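Esterase D (Lactobacillus rhamnosus, PDB 3DKR) probably hydrolyses carboxylic esters, as a serine hydrolase of the alpha/beta-hydrolase fold with a predicted catalytic triad. Local coordinates at residues A[83-88]-A[95-100]; A[106-111]-A[181-186]; A[133-138]-A[164-169]. One frame throughout, in Å; residues are numbered along the deposited sequence.

Contacts 1 and 2 belong to the alpha/beta core; contact 3 joins two helices inserted between strands 119-122 and 187-192. Contact 1 is buried and has no hydrogen bond across it, its side chains meeting through methyl and methylene groups: a helix resting on central strand 94-99. Contact 2 uses the next element, helix 101-113, whose end meets the loop before strand 187-192; it mixes methyl packing with one hydrogen bond. The two touch where Ala107 CB lies 3.9 Å from Val97 O. Contact 3, partly buried and nested in sequence within the loop closed by contact 2, lies with its centre about 24 Å from either of the others; its leucine and valine methyls pack beside a bound acetate.

Contact 1. Residues A[83-88]-A[95-100]; sequences AAVAHM and VFVFGL
The flat group in this contact is the main-chain carbonyl of Met88: Val95 lays its CG2 methyl over one face of it, 3.6 Å from Met88 C and 3.5 Å from Met88 O. The same methyl also reaches the start of the side chain, with Val95 CG2 3.9 Å from Met88 CB. The aromatic rings of both segments look elsewhere. Phe96 and Phe98 leave strand 94-99 on the other face of the sheet and pack on helix 234-246, and the ring of Phe98 lies nearly parallel to that of Phe123. On the helix, His87 sets its ring against Tyr53 and its NE2 is hydrogen-bonded to Glu17. Between helix and strand the side chains that meet are aliphatic, and the one polar group touched is the Met88 carbonyl, under a methyl. One turn back from Met88, Val85 and Val97 touch methyl to methyl, CG2 of Val85 3.7 Å from CG2 of Val97, the two side chains crossing at about a right angle. In Val97, CG1 stands anti to the backbone N (chi1 -175°), which leaves CG2 as the branch presented to the helix. Met88 bends at chi2 and chi3 (-62° and -90°), which carries SD and CE away from Val95; the side chain also packs on Val26 and Tyr53. The contact has no hydrogen bond across it. The strand spends backbone hydrogen bonds on its parallel neighbours, Phe96 with Gly24 and Val26, Val97 with Ala119 and Gly121. Beyond Gly99 and Leu100 the chain reaches Ser101, the predicted nucleophile, as in the strand-to-helix elbow of alpha/beta hydrolases. The chemistry implies that helix 74-89 is held here by the fit of methyl groups and the exclusion of water, with no directional bond fixing its position on the strand.

Contact 2. Residues A[106-111]-A[181-186]; sequences FAMKAL and NLVKQP
Leu111, near the end of helix 101-113, is packed by Val183 and Gln185 of the loop that leads into strand 187-192. Its CB lies under Gln185 OE1 at 3.7 Å and within 4.1 Å of Val183 CG1. From there CG, anti to the carbonyl carbon (chi1 -65°), sends the chain along beneath the glutamine, and the CD2 tip comes to rest against the flat face of the carboxamide, 3.8 Å from Gln185 CD. The amide thus has an aliphatic face and a polar edge. In its own plane it reaches back to the main chain of the same leucine: Gln185 NE2 donates to Leu111 O over 3.3 Å, with a bent N-H...O angle of 144°, meeting a lone pair in the carbonyl plane. Gln185 OE1 comes slightly nearer, 3.2 Å from Leu111 O, but these are two acceptors and do not bond. NE2 has a second, weak bond to Ile117 O. One turn earlier, Met108 curls its bent chain so that CE meets Val183 CG2 at 3.9 Å, and also packs on Val176 and Val122. The arrangement belongs to the alpha/beta-hydrolase fold: the helix that follows the predicted nucleophile Ser101 is fastened at its far end to the loop that enters strand 187-192, which lies beside strand 119-122 in the sheet.

Contact 3. Residues A[133-138]-A[164-169]; sequences HLVPGF and GQLAAI. With ACT (acetate ion), chain C.
Leu134 and Val135 meet Leu166 where helices 134-149 and 155-178 pack together, in the helical insertion that caps many alpha/beta hydrolases. Leu134 comes first, its CD1 methyl 3.9 Å from Leu166 CD2. Its backbone N donates to OXT of an acetate, probably from the crystallisation liquor and also bonded by His132 ND1, at 2.8 Å and 157°. The same side chain lies about 6 Å from those of Ser101 and His226, predicted members of the catalytic triad, so this packing borders the probable active site. Next, Val135 turns its CG2 branch to the other fork of the leucine, 3.6 Å from Leu166 CD1, while Val135 N donates to acetate O at 2.8 Å and 159°. With CG of Leu166 anti to the carbonyl carbon (chi1 -73°) the fork points at helix 134-149, and an extended chi2 turns CD2 to Leu134 and CD1 to Val135. With an alanine at this position, Leu134 CD1 and Val135 CG2 would probably lose the methyls they rest on, opening a gap between the helices beside the acetate. Pro136 CD lies 3.6 Å from acetate O. Phe138 packs on Ile158 and Leu162, and its N donates to Leu134 O at 2.9 Å.

Contact 1. Residues A[83-88]-A[95-100]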
ATOM      1  N   ALA A  83      11.054  -5.962   6.671  1.00 15.96           N
ATOM      2  CA  ALA A  83      12.431  -5.476   6.557  1.00 16.11           C
ATOM      3  C   ALA A  83      12.480  -3.957   6.404  1.00 16.13           C
ATOM      4  O   ALA A  83      13.370  -3.276   6.944  1.00 16.77           O
ATOM      5  CB  ALA A  83      13.142  -6.152   5.367  1.00 17.34           C
ATOM      6  N   ALA A  84      11.526  -3.417   5.657  1.00 15.53           N
ATOM      7  CA  ALA A  84      11.481  -1.988   5.424  1.00 15.53           C
ATOM      8  C   ALA A  84      11.185  -1.261   6.731  1.00 15.81           C
ATOM      9  O   ALA A  84      11.770  -0.223   7.019  1.00 16.18           O
ATOM     10  CB  ALA A  84      10.425  -1.652   4.374  1.00 16.32           C
ATOM     11  N   VAL A  85      10.242  -1.788   7.501  1.00 15.25           N
ATOM     12  CA  VAL A  85       9.933  -1.205   8.820  1.00 15.93           C
ATOM     13  C   VAL A  85      11.191  -1.227   9.718  1.00 15.82           C
ATOM     14  O   VAL A  85      11.562  -0.210  10.309  1.00 15.53           O
ATOM     15  CB  VAL A  85       8.762  -1.940   9.484  1.00 16.05           C
ATOM     16  CG1 VAL A  85       8.640  -1.546  10.966  1.00 17.32           C
ATOM     17  CG2 VAL A  85       7.460  -1.662   8.728  1.00 16.43           C
ATOM     18  N   ALA A  86      11.871  -2.375   9.795  1.00 16.04           N
ATOM     19  CA  ALA A  86      13.064  -2.477  10.650  1.00 15.74           C
ATOM     20  C   ALA A  86      14.166  -1.500  10.246  1.00 16.88           C
ATOM     21  O   ALA A  86      14.851  -0.915  11.093  1.00 16.20           O
ATOM     22  CB  ALA A  86      13.598  -3.900  10.632  1.00 16.79           C
ATOM     23  N   HIS A  87      14.332  -1.314   8.942  1.00 16.37           N
ATOM     24  CA  HIS A  87      15.312  -0.370   8.389  1.00 16.79           C
ATOM     25  C   HIS A  87      15.104   1.026   8.976  1.00 16.40           C
ATOM     26  O   HIS A  87      16.061   1.728   9.319  1.00 17.01           O
ATOM     27  CB  HIS A  87      15.151  -0.335   6.862  1.00 17.52           C
ATOM     28  CG  HIS A  87      16.029   0.656   6.174  1.00 18.22           C
ATOM     29  ND1 HIS A  87      17.386   0.453   6.004  1.00 22.88           N
ATOM     30  CD2 HIS A  87      15.747   1.845   5.588  1.00 19.84           C
ATOM     31  CE1 HIS A  87      17.899   1.483   5.349  1.00 23.56           C
ATOM     32  NE2 HIS A  87      16.925   2.339   5.085  1.00 21.52           N
ATOM     33  N   MET A  88      13.834   1.404   9.115  1.00 15.36           N
ATOM     34  CA  MET A  88      13.458   2.748   9.518  1.00 15.97           C
ATOM     35  C   MET A  88      13.396   2.873  11.040  1.00 15.98           C
ATOM     36  O   MET A  88      13.829   3.898  11.586  1.00 16.03           O
ATOM     37  CB  MET A  88      12.138   3.157   8.866  1.00 16.20           C
ATOM     38  CG  MET A  88      12.223   3.282   7.328  1.00 16.86           C
ATOM     39  SD  MET A  88      13.383   4.557   6.782  1.00 15.98           S
ATOM     40  CE  MET A  88      12.301   5.976   6.701  1.00 17.64           C
ATOM     41  N   VAL A  95       8.353   6.129  13.731  1.00 14.86           N
ATOM     42  CA  VAL A  95       8.134   5.582  12.390  1.00 15.12           C
ATOM     43  C   VAL A  95       6.642   5.341  12.189  1.00 15.74           C
ATOM     44  O   VAL A  95       5.969   4.810  13.072  1.00 15.80           O
ATOM     45  CB  VAL A  95       8.923   4.284  12.200  1.00 15.39           C
ATOM     46  CG1 VAL A  95       8.457   3.538  10.947  1.00 16.35           C
ATOM     47  CG2 VAL A  95      10.425   4.583  12.126  1.00 15.90           C
ATOM     48  N   PHE A  96       6.164   5.741  11.013  1.00 14.99           N
ATOM     49  CA  PHE A  96       4.804   5.503  10.548  1.00 14.98           C
ATOM     50  C   PHE A  96       4.880   4.601   9.313  1.00 14.65           C
ATOM     51  O   PHE A  96       5.847   4.663   8.571  1.00 14.51           O
ATOM     52  CB  PHE A  96       4.143   6.813  10.160  1.00 15.52           C
ATOM     53  CG  PHE A  96       3.935   7.764  11.311  1.00 16.44           C
ATOM     54  CD1 PHE A  96       2.679   7.914  11.876  1.00 17.39           C
ATOM     55  CD2 PHE A  96       4.992   8.487  11.841  1.00 16.06           C
ATOM     56  CE1 PHE A  96       2.485   8.788  12.949  1.00 17.83           C
ATOM     57  CE2 PHE A  96       4.793   9.359  12.922  1.00 16.49           C
ATOM     58  CZ  PHE A  96       3.539   9.496  13.461  1.00 16.99           C
ATOM     59  N   VAL A  97       3.862   3.780   9.104  1.00 14.62           N
ATOM     60  CA  VAL A  97       3.818   2.872   7.950  1.00 14.87           C
ATOM     61  C   VAL A  97       2.451   2.941   7.299  1.00 15.11           C
ATOM     62  O   VAL A  97       1.438   2.731   7.971  1.00 14.74           O
ATOM     63  CB  VAL A  97       4.090   1.437   8.397  1.00 15.35           C
ATOM     64  CG1 VAL A  97       4.159   0.500   7.186  1.00 16.19           C
ATOM     65  CG2 VAL A  97       5.373   1.405   9.264  1.00 17.94           C
ATOM     66  N   PHE A  98       2.436   3.210   5.988  1.00 13.92           N
ATOM     67  CA  PHE A  98       1.192   3.315   5.213  1.00 13.94           C
ATOM     68  C   PHE A  98       1.334   2.547   3.914  1.00 13.66           C
ATOM     69  O   PHE A  98       2.437   2.367   3.422  1.00 14.24           O
ATOM     70  CB  PHE A  98       0.880   4.769   4.832  1.00 14.20           C
ATOM     71  CG  PHE A  98       0.852   5.727   5.991  1.00 14.57           C
ATOM     72  CD1 PHE A  98      -0.300   5.874   6.760  1.00 14.92           C
ATOM     73  CD2 PHE A  98       1.943   6.540   6.258  1.00 14.33           C
ATOM     74  CE1 PHE A  98      -0.339   6.774   7.808  1.00 15.52           C
ATOM     75  CE2 PHE A  98       1.918   7.422   7.322  1.00 15.37           C
ATOM     76  CZ  PHE A  98       0.767   7.552   8.075  1.00 15.08           C
ATOM     77  N   GLY A  99       0.205   2.166   3.334  1.00 14.22           N
ATOM     78  CA  GLY A  99       0.218   1.534   2.020  1.00 14.01           C
ATOM     79  C   GLY A  99      -1.072   1.689   1.261  1.00 14.31           C
ATOM     80  O   GLY A  99      -2.077   2.144   1.811  1.00 15.06           O
ATOM     81  N   LEU A 100      -1.022   1.332  -0.027  1.00 13.75           N
ATOM     82  CA  LEU A 100      -2.218   1.276  -0.883  1.00 14.23           C
ATOM     83  C   LEU A 100      -2.971  -0.034  -0.594  1.00 14.46           C
ATOM     84  O   LEU A 100      -2.911  -0.510   0.545  1.00 14.01           O
ATOM     85  CB  LEU A 100      -1.849   1.479  -2.360  1.00 14.59           C
ATOM     86  CG  LEU A 100      -1.663   2.970  -2.673  1.00 15.18           C
ATOM     87  CD1 LEU A 100      -0.736   3.194  -3.881  1.00 15.90           C
ATOM     88  CD2 LEU A 100      -3.016   3.642  -2.894  1.00 17.05           C
TER

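Contact 2. Residues A[106-111]-A[181-186]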
ATOM      1  N   PHE A 106      -0.099  -5.154   4.433  1.00 14.51           N
ATOM      2  CA  PHE A 106       1.139  -5.324   5.186  1.00 14.42           C
ATOM      3  C   PHE A 106       1.329  -4.219   6.230  1.00 14.56           C
ATOM      4  O   PHE A 106       1.851  -4.479   7.306  1.00 14.68           O
ATOM      5  CB  PHE A 106       2.332  -5.418   4.239  1.00 14.93           C
ATOM      6  CG  PHE A 106       2.147  -6.474   3.177  1.00 13.72           C
ATOM      7  CD1 PHE A 106       1.846  -7.775   3.539  1.00 15.77           C
ATOM      8  CD2 PHE A 106       2.228  -6.159   1.826  1.00 15.81           C
ATOM      9  CE1 PHE A 106       1.655  -8.757   2.566  1.00 15.73           C
ATOM     10  CE2 PHE A 106       2.049  -7.132   0.862  1.00 15.49           C
ATOM     11  CZ  PHE A 106       1.748  -8.421   1.227  1.00 15.40           C
ATOM     12  N   ALA A 107       0.875  -2.998   5.929  1.00 14.35           N
ATOM     13  CA  ALA A 107       0.915  -1.918   6.931  1.00 14.50           C
ATOM     14  C   ALA A 107       0.115  -2.291   8.158  1.00 14.81           C
ATOM     15  O   ALA A 107       0.558  -2.095   9.290  1.00 15.24           O
ATOM     16  CB  ALA A 107       0.387  -0.606   6.359  1.00 13.98           C
ATOM     17  N   MET A 108      -1.068  -2.860   7.938  1.00 14.63           N
ATOM     18  CA  MET A 108      -1.917  -3.254   9.057  1.00 15.26           C
ATOM     19  C   MET A 108      -1.293  -4.427   9.799  1.00 15.16           C
ATOM     20  O   MET A 108      -1.322  -4.451  11.033  1.00 15.83           O
ATOM     21  CB  MET A 108      -3.341  -3.550   8.598  1.00 15.75           C
ATOM     22  CG  MET A 108      -4.088  -2.330   8.058  1.00 15.84           C
ATOM     23  SD  MET A 108      -4.053  -0.846   9.115  1.00 16.14           S
ATOM     24  CE  MET A 108      -4.581  -1.537  10.691  1.00 17.65           C
ATOM     25  N   LYS A 109      -0.719  -5.397   9.087  1.00 15.06           N
ATOM     26  CA  LYS A 109      -0.094  -6.530   9.767  1.00 14.82           C
ATOM     27  C   LYS A 109       1.123  -6.062  10.580  1.00 15.06           C
ATOM     28  O   LYS A 109       1.408  -6.596  11.656  1.00 15.71           O
ATOM     29  CB  LYS A 109       0.291  -7.647   8.798  1.00 15.07           C
ATOM     30  CG  LYS A 109       0.569  -8.969   9.483  1.00 16.45           C
ATOM     31  CD  LYS A 109       0.923 -10.055   8.487  1.00 17.57           C
ATOM     32  CE  LYS A 109       1.148 -11.401   9.166  1.00 18.84           C
ATOM     33  NZ  LYS A 109      -0.125 -12.073   9.566  1.00 18.14           N
ATOM     34  N   ALA A 110       1.817  -5.042  10.071  1.00 14.63           N
ATOM     35  CA  ALA A 110       2.905  -4.404  10.811  1.00 15.23           C
ATOM     36  C   ALA A 110       2.413  -3.801  12.126  1.00 15.93           C
ATOM     37  O   ALA A 110       2.996  -4.050  13.189  1.00 16.82           O
ATOM     38  CB  ALA A 110       3.572  -3.338   9.940  1.00 15.39           C
ATOM     39  N   LEU A 111       1.327  -3.032  12.071  1.00 15.76           N
ATOM     40  CA  LEU A 111       0.762  -2.451  13.300  1.00 15.96           C
ATOM     41  C   LEU A 111       0.379  -3.558  14.301  1.00 16.71           C
ATOM     42  O   LEU A 111       0.577  -3.414  15.519  1.00 17.10           O
ATOM     43  CB  LEU A 111      -0.436  -1.552  13.002  1.00 16.79           C
ATOM     44  CG  LEU A 111      -0.122  -0.289  12.197  1.00 16.67           C
ATOM     45  CD1 LEU A 111      -1.392   0.490  11.895  1.00 18.31           C
ATOM     46  CD2 LEU A 111       0.888   0.583  12.919  1.00 19.01           C
ATOM     47  N   ASN A 181      -8.016  -6.715  15.878  1.00 18.68           N
ATOM     48  CA  ASN A 181      -8.150  -6.464  17.318  1.00 19.88           C
ATOM     49  C   ASN A 181      -6.817  -6.205  18.000  1.00 20.31           C
ATOM     50  O   ASN A 181      -6.775  -5.611  19.091  1.00 21.34           O
ATOM     51  CB  ASN A 181      -8.875  -7.630  18.018  1.00 19.89           C
ATOM     52  CG  ASN A 181      -8.079  -8.907  18.005  1.00 21.28           C
ATOM     53  OD1 ASN A 181      -7.349  -9.204  18.951  1.00 24.82           O
ATOM     54  ND2 ASN A 181      -8.216  -9.689  16.928  1.00 21.02           N
ATOM     55  N   LEU A 182      -5.728  -6.668  17.393  1.00 20.18           N
ATOM     56  CA  LEU A 182      -4.399  -6.488  17.979  1.00 20.21           C
ATOM     57  C   LEU A 182      -3.870  -5.061  17.842  1.00 20.08           C
ATOM     58  O   LEU A 182      -2.911  -4.684  18.541  1.00 21.19           O
ATOM     59  CB  LEU A 182      -3.401  -7.462  17.368  1.00 21.11           C
ATOM     60  CG  LEU A 182      -3.641  -8.952  17.604  1.00 21.08           C
ATOM     61  CD1 LEU A 182      -2.541  -9.758  16.949  1.00 22.31           C
ATOM     62  CD2 LEU A 182      -3.728  -9.255  19.120  1.00 24.14           C
ATOM     63  N   VAL A 183      -4.463  -4.257  16.962  1.00 19.09           N
ATOM     64  CA  VAL A 183      -3.922  -2.923  16.701  1.00 18.89           C
ATOM     65  C   VAL A 183      -4.252  -1.960  17.837  1.00 18.56           C
ATOM     66  O   VAL A 183      -5.416  -1.699  18.116  1.00 19.25           O
ATOM     67  CB  VAL A 183      -4.460  -2.311  15.403  1.00 18.18           C
ATOM     68  CG1 VAL A 183      -3.859  -0.914  15.178  1.00 20.05           C
ATOM     69  CG2 VAL A 183      -4.130  -3.219  14.218  1.00 19.17           C
ATOM     70  N   LYS A 184      -3.212  -1.437  18.484  1.00 18.97           N
ATOM     71  CA  LYS A 184      -3.386  -0.430  19.529  1.00 19.34           C
ATOM     72  C   LYS A 184      -3.066   0.995  19.057  1.00 18.67           C
ATOM     73  O   LYS A 184      -3.504   1.980  19.671  1.00 18.44           O
ATOM     74  CB  LYS A 184      -2.492  -0.764  20.720  1.00 20.83           C
ATOM     75  CG  LYS A 184      -2.740  -2.115  21.381  1.00 22.84           C
ATOM     76  CD  LYS A 184      -4.195  -2.423  21.670  1.00 27.44           C
ATOM     77  CE  LYS A 184      -4.365  -3.848  22.221  1.00 28.15           C
ATOM     78  NZ  LYS A 184      -5.394  -4.640  21.450  1.00 31.95           N
ATOM     79  N   GLN A 185      -2.298   1.110  17.974  1.00 17.66           N
ATOM     80  CA  GLN A 185      -1.820   2.397  17.502  1.00 17.35           C
ATOM     81  C   GLN A 185      -2.921   3.206  16.843  1.00 17.10           C
ATOM     82  O   GLN A 185      -3.873   2.628  16.289  1.00 17.24           O
ATOM     83  CB  GLN A 185      -0.712   2.228  16.455  1.00 17.30           C
ATOM     84  CG  GLN A 185       0.538   1.519  16.934  1.00 17.03           C
ATOM     85  CD  GLN A 185       0.536   0.037  16.645  1.00 17.97           C
ATOM     86  OE1 GLN A 185      -0.521  -0.586  16.545  1.00 17.57           O
ATOM     87  NE2 GLN A 185       1.733  -0.541  16.509  1.00 18.63           N
ATOM     88  N   PRO A 186      -2.765   4.538  16.832  1.00 17.13           N
ATOM     89  CA  PRO A 186      -3.573   5.356  15.951  1.00 17.09           C
ATOM     90  C   PRO A 186      -3.495   4.822  14.513  1.00 16.92           C
ATOM     91  O   PRO A 186      -2.401   4.480  14.043  1.00 17.60           O
ATOM     92  CB  PRO A 186      -2.911   6.737  16.050  1.00 18.00           C
ATOM     93  CG  PRO A 186      -2.245   6.728  17.379  1.00 17.16           C
ATOM     94  CD  PRO A 186      -1.814   5.346  17.623  1.00 17.35           C
TER

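Contact 3. Residues A[133-138]-A[164-169]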
ATOM      1  N   HIS A 133     -12.150  -5.746  -8.168  1.00 20.03           N
ATOM      2  CA  HIS A 133     -12.154  -5.849  -9.619  1.00 21.32           C
ATOM      3  C   HIS A 133     -10.718  -5.628 -10.105  1.00 21.66           C
ATOM      4  O   HIS A 133     -10.443  -4.648 -10.791  1.00 22.36           O
ATOM      5  CB  HIS A 133     -13.068  -4.780 -10.216  1.00 22.00           C
ATOM      6  CG  HIS A 133     -14.518  -4.967  -9.903  1.00 24.74           C
ATOM      7  ND1 HIS A 133     -15.044  -4.750  -8.650  1.00 27.24           N
ATOM      8  CD2 HIS A 133     -15.563  -5.306 -10.696  1.00 28.70           C
ATOM      9  CE1 HIS A 133     -16.349  -4.970  -8.678  1.00 27.97           C
ATOM     10  NE2 HIS A 133     -16.688  -5.314  -9.907  1.00 26.99           N
ATOM     11  N   LEU A 134      -9.813  -6.534  -9.733  1.00 20.91           N
ATOM     12  CA  LEU A 134      -8.389  -6.415 -10.073  1.00 21.36           C
ATOM     13  C   LEU A 134      -8.009  -7.149 -11.354  1.00 21.67           C
ATOM     14  O   LEU A 134      -6.931  -6.905 -11.909  1.00 22.61           O
ATOM     15  CB  LEU A 134      -7.527  -6.924  -8.916  1.00 20.81           C
ATOM     16  CG  LEU A 134      -7.455  -5.926  -7.765  1.00 21.07           C
ATOM     17  CD1 LEU A 134      -6.949  -6.640  -6.524  1.00 21.36           C
ATOM     18  CD2 LEU A 134      -6.542  -4.731  -8.095  1.00 20.28           C
ATOM     19  N   VAL A 135      -8.875  -8.042 -11.833  1.00 21.11           N
ATOM     20  CA  VAL A 135      -8.518  -8.844 -13.002  1.00 21.19           C
ATOM     21  C   VAL A 135      -8.508  -8.003 -14.278  1.00 21.40           C
ATOM     22  O   VAL A 135      -7.527  -8.024 -15.012  1.00 21.43           O
ATOM     23  CB  VAL A 135      -9.404 -10.090 -13.168  1.00 20.74           C
ATOM     24  CG1 VAL A 135      -9.142 -10.736 -14.515  1.00 21.95           C
ATOM     25  CG2 VAL A 135      -9.121 -11.087 -12.041  1.00 22.07           C
ATOM     26  N   PRO A 136      -9.578  -7.244 -14.548  1.00 21.91           N
ATOM     27  CA  PRO A 136      -9.491  -6.381 -15.732  1.00 22.39           C
ATOM     28  C   PRO A 136      -8.349  -5.368 -15.637  1.00 22.76           C
ATOM     29  O   PRO A 136      -7.657  -5.114 -16.631  1.00 23.49           O
ATOM     30  CB  PRO A 136     -10.856  -5.685 -15.765  1.00 22.76           C
ATOM     31  CG  PRO A 136     -11.738  -6.555 -14.961  1.00 23.66           C
ATOM     32  CD  PRO A 136     -10.878  -7.109 -13.876  1.00 22.78           C
ATOM     33  N   GLY A 137      -8.139  -4.829 -14.439  1.00 23.03           N
ATOM     34  CA  GLY A 137      -7.016  -3.928 -14.208  1.00 22.72           C
ATOM     35  C   GLY A 137      -5.674  -4.559 -14.543  1.00 22.46           C
ATOM     36  O   GLY A 137      -4.835  -3.939 -15.200  1.00 22.59           O
ATOM     37  N   PHE A 138      -5.463  -5.795 -14.093  1.00 21.63           N
ATOM     38  CA  PHE A 138      -4.195  -6.487 -14.334  1.00 21.69           C
ATOM     39  C   PHE A 138      -4.028  -6.732 -15.827  1.00 21.98           C
ATOM     40  O   PHE A 138      -2.975  -6.459 -16.387  1.00 21.91           O
ATOM     41  CB  PHE A 138      -4.118  -7.818 -13.571  1.00 21.70           C
ATOM     42  CG  PHE A 138      -2.733  -8.398 -13.514  1.00 22.21           C
ATOM     43  CD1 PHE A 138      -2.000  -8.378 -12.331  1.00 21.02           C
ATOM     44  CD2 PHE A 138      -2.136  -8.954 -14.652  1.00 21.92           C
ATOM     45  CE1 PHE A 138      -0.723  -8.908 -12.283  1.00 21.70           C
ATOM     46  CE2 PHE A 138      -0.853  -9.472 -14.599  1.00 22.90           C
ATOM     47  CZ  PHE A 138      -0.148  -9.453 -13.414  1.00 23.50           C
ATOM     48  N   GLY A 164      -4.916 -17.576  -8.972  1.00 18.59           N
ATOM     49  CA  GLY A 164      -4.229 -18.218  -7.866  1.00 18.63           C
ATOM     50  C   GLY A 164      -3.507 -17.206  -6.986  1.00 18.35           C
ATOM     51  O   GLY A 164      -3.508 -17.341  -5.761  1.00 18.81           O
ATOM     52  N   GLN A 165      -2.900 -16.193  -7.604  1.00 18.11           N
ATOM     53  CA  GLN A 165      -2.216 -15.164  -6.809  1.00 17.39           C
ATOM     54  C   GLN A 165      -3.220 -14.281  -6.084  1.00 17.43           C
ATOM     55  O   GLN A 165      -2.999 -13.948  -4.922  1.00 16.29           O
ATOM     56  CB  GLN A 165      -1.246 -14.316  -7.620  1.00 17.51           C
ATOM     57  CG  GLN A 165      -0.445 -13.371  -6.726  1.00 16.80           C
ATOM     58  CD  GLN A 165       0.718 -12.759  -7.459  1.00 16.08           C
ATOM     59  OE1 GLN A 165       0.534 -11.860  -8.258  1.00 17.79           O
ATOM     60  NE2 GLN A 165       1.920 -13.282  -7.217  1.00 17.23           N
ATOM     61  N   LEU A 166      -4.312 -13.897  -6.744  1.00 17.47           N
ATOM     62  CA  LEU A 166      -5.360 -13.143  -6.048  1.00 17.67           C
ATOM     63  C   LEU A 166      -5.891 -13.949  -4.869  1.00 17.67           C
ATOM     64  O   LEU A 166      -6.138 -13.393  -3.795  1.00 17.23           O
ATOM     65  CB  LEU A 166      -6.500 -12.741  -6.985  1.00 19.01           C
ATOM     66  CG  LEU A 166      -6.133 -11.616  -7.950  1.00 19.00           C
ATOM     67  CD1 LEU A 166      -7.261 -11.336  -8.939  1.00 19.49           C
ATOM     68  CD2 LEU A 166      -5.747 -10.323  -7.208  1.00 22.05           C
ATOM     69  N   ALA A 167      -6.061 -15.259  -5.055  1.00 16.98           N
ATOM     70  CA  ALA A 167      -6.498 -16.125  -3.951  1.00 17.36           C
ATOM     71  C   ALA A 167      -5.493 -16.067  -2.808  1.00 16.83           C
ATOM     72  O   ALA A 167      -5.883 -16.001  -1.649  1.00 17.51           O
ATOM     73  CB  ALA A 167      -6.658 -17.573  -4.434  1.00 17.92           C
ATOM     74  N   ALA A 168      -4.201 -16.082  -3.130  1.00 16.09           N
ATOM     75  CA  ALA A 168      -3.156 -16.040  -2.113  1.00 16.12           C
ATOM     76  C   ALA A 168      -3.203 -14.725  -1.340  1.00 15.36           C
ATOM     77  O   ALA A 168      -3.039 -14.700  -0.118  1.00 16.78           O
ATOM     78  CB  ALA A 168      -1.791 -16.206  -2.754  1.00 16.43           C
ATOM     79  N   ILE A 169      -3.388 -13.635  -2.071  1.00 15.61           N
ATOM     80  CA  ILE A 169      -3.530 -12.313  -1.443  1.00 15.69           C
ATOM     81  C   ILE A 169      -4.758 -12.251  -0.543  1.00 15.93           C
ATOM     82  O   ILE A 169      -4.675 -11.844   0.631  1.00 15.65           O
ATOM     83  CB  ILE A 169      -3.590 -11.191  -2.493  1.00 15.86           C
ATOM     84  CG1 ILE A 169      -2.281 -11.136  -3.278  1.00 15.97           C
ATOM     85  CG2 ILE A 169      -3.833  -9.847  -1.809  1.00 16.77           C
ATOM     86  CD1 ILE A 169      -2.375 -10.301  -4.564  1.00 15.78           C
TER
HETATM   87  C   ACT C 246     -11.376  -9.496  -9.691  1.00 20.35           C
HETATM   88  O   ACT C 246     -11.343  -8.999 -10.833  1.00 20.26           O
HETATM   89  OXT ACT C 246     -10.519  -9.077  -8.883  1.00 18.86           O
HETATM   90  CH3 ACT C 246     -12.372 -10.556  -9.315  1.00 20.61           C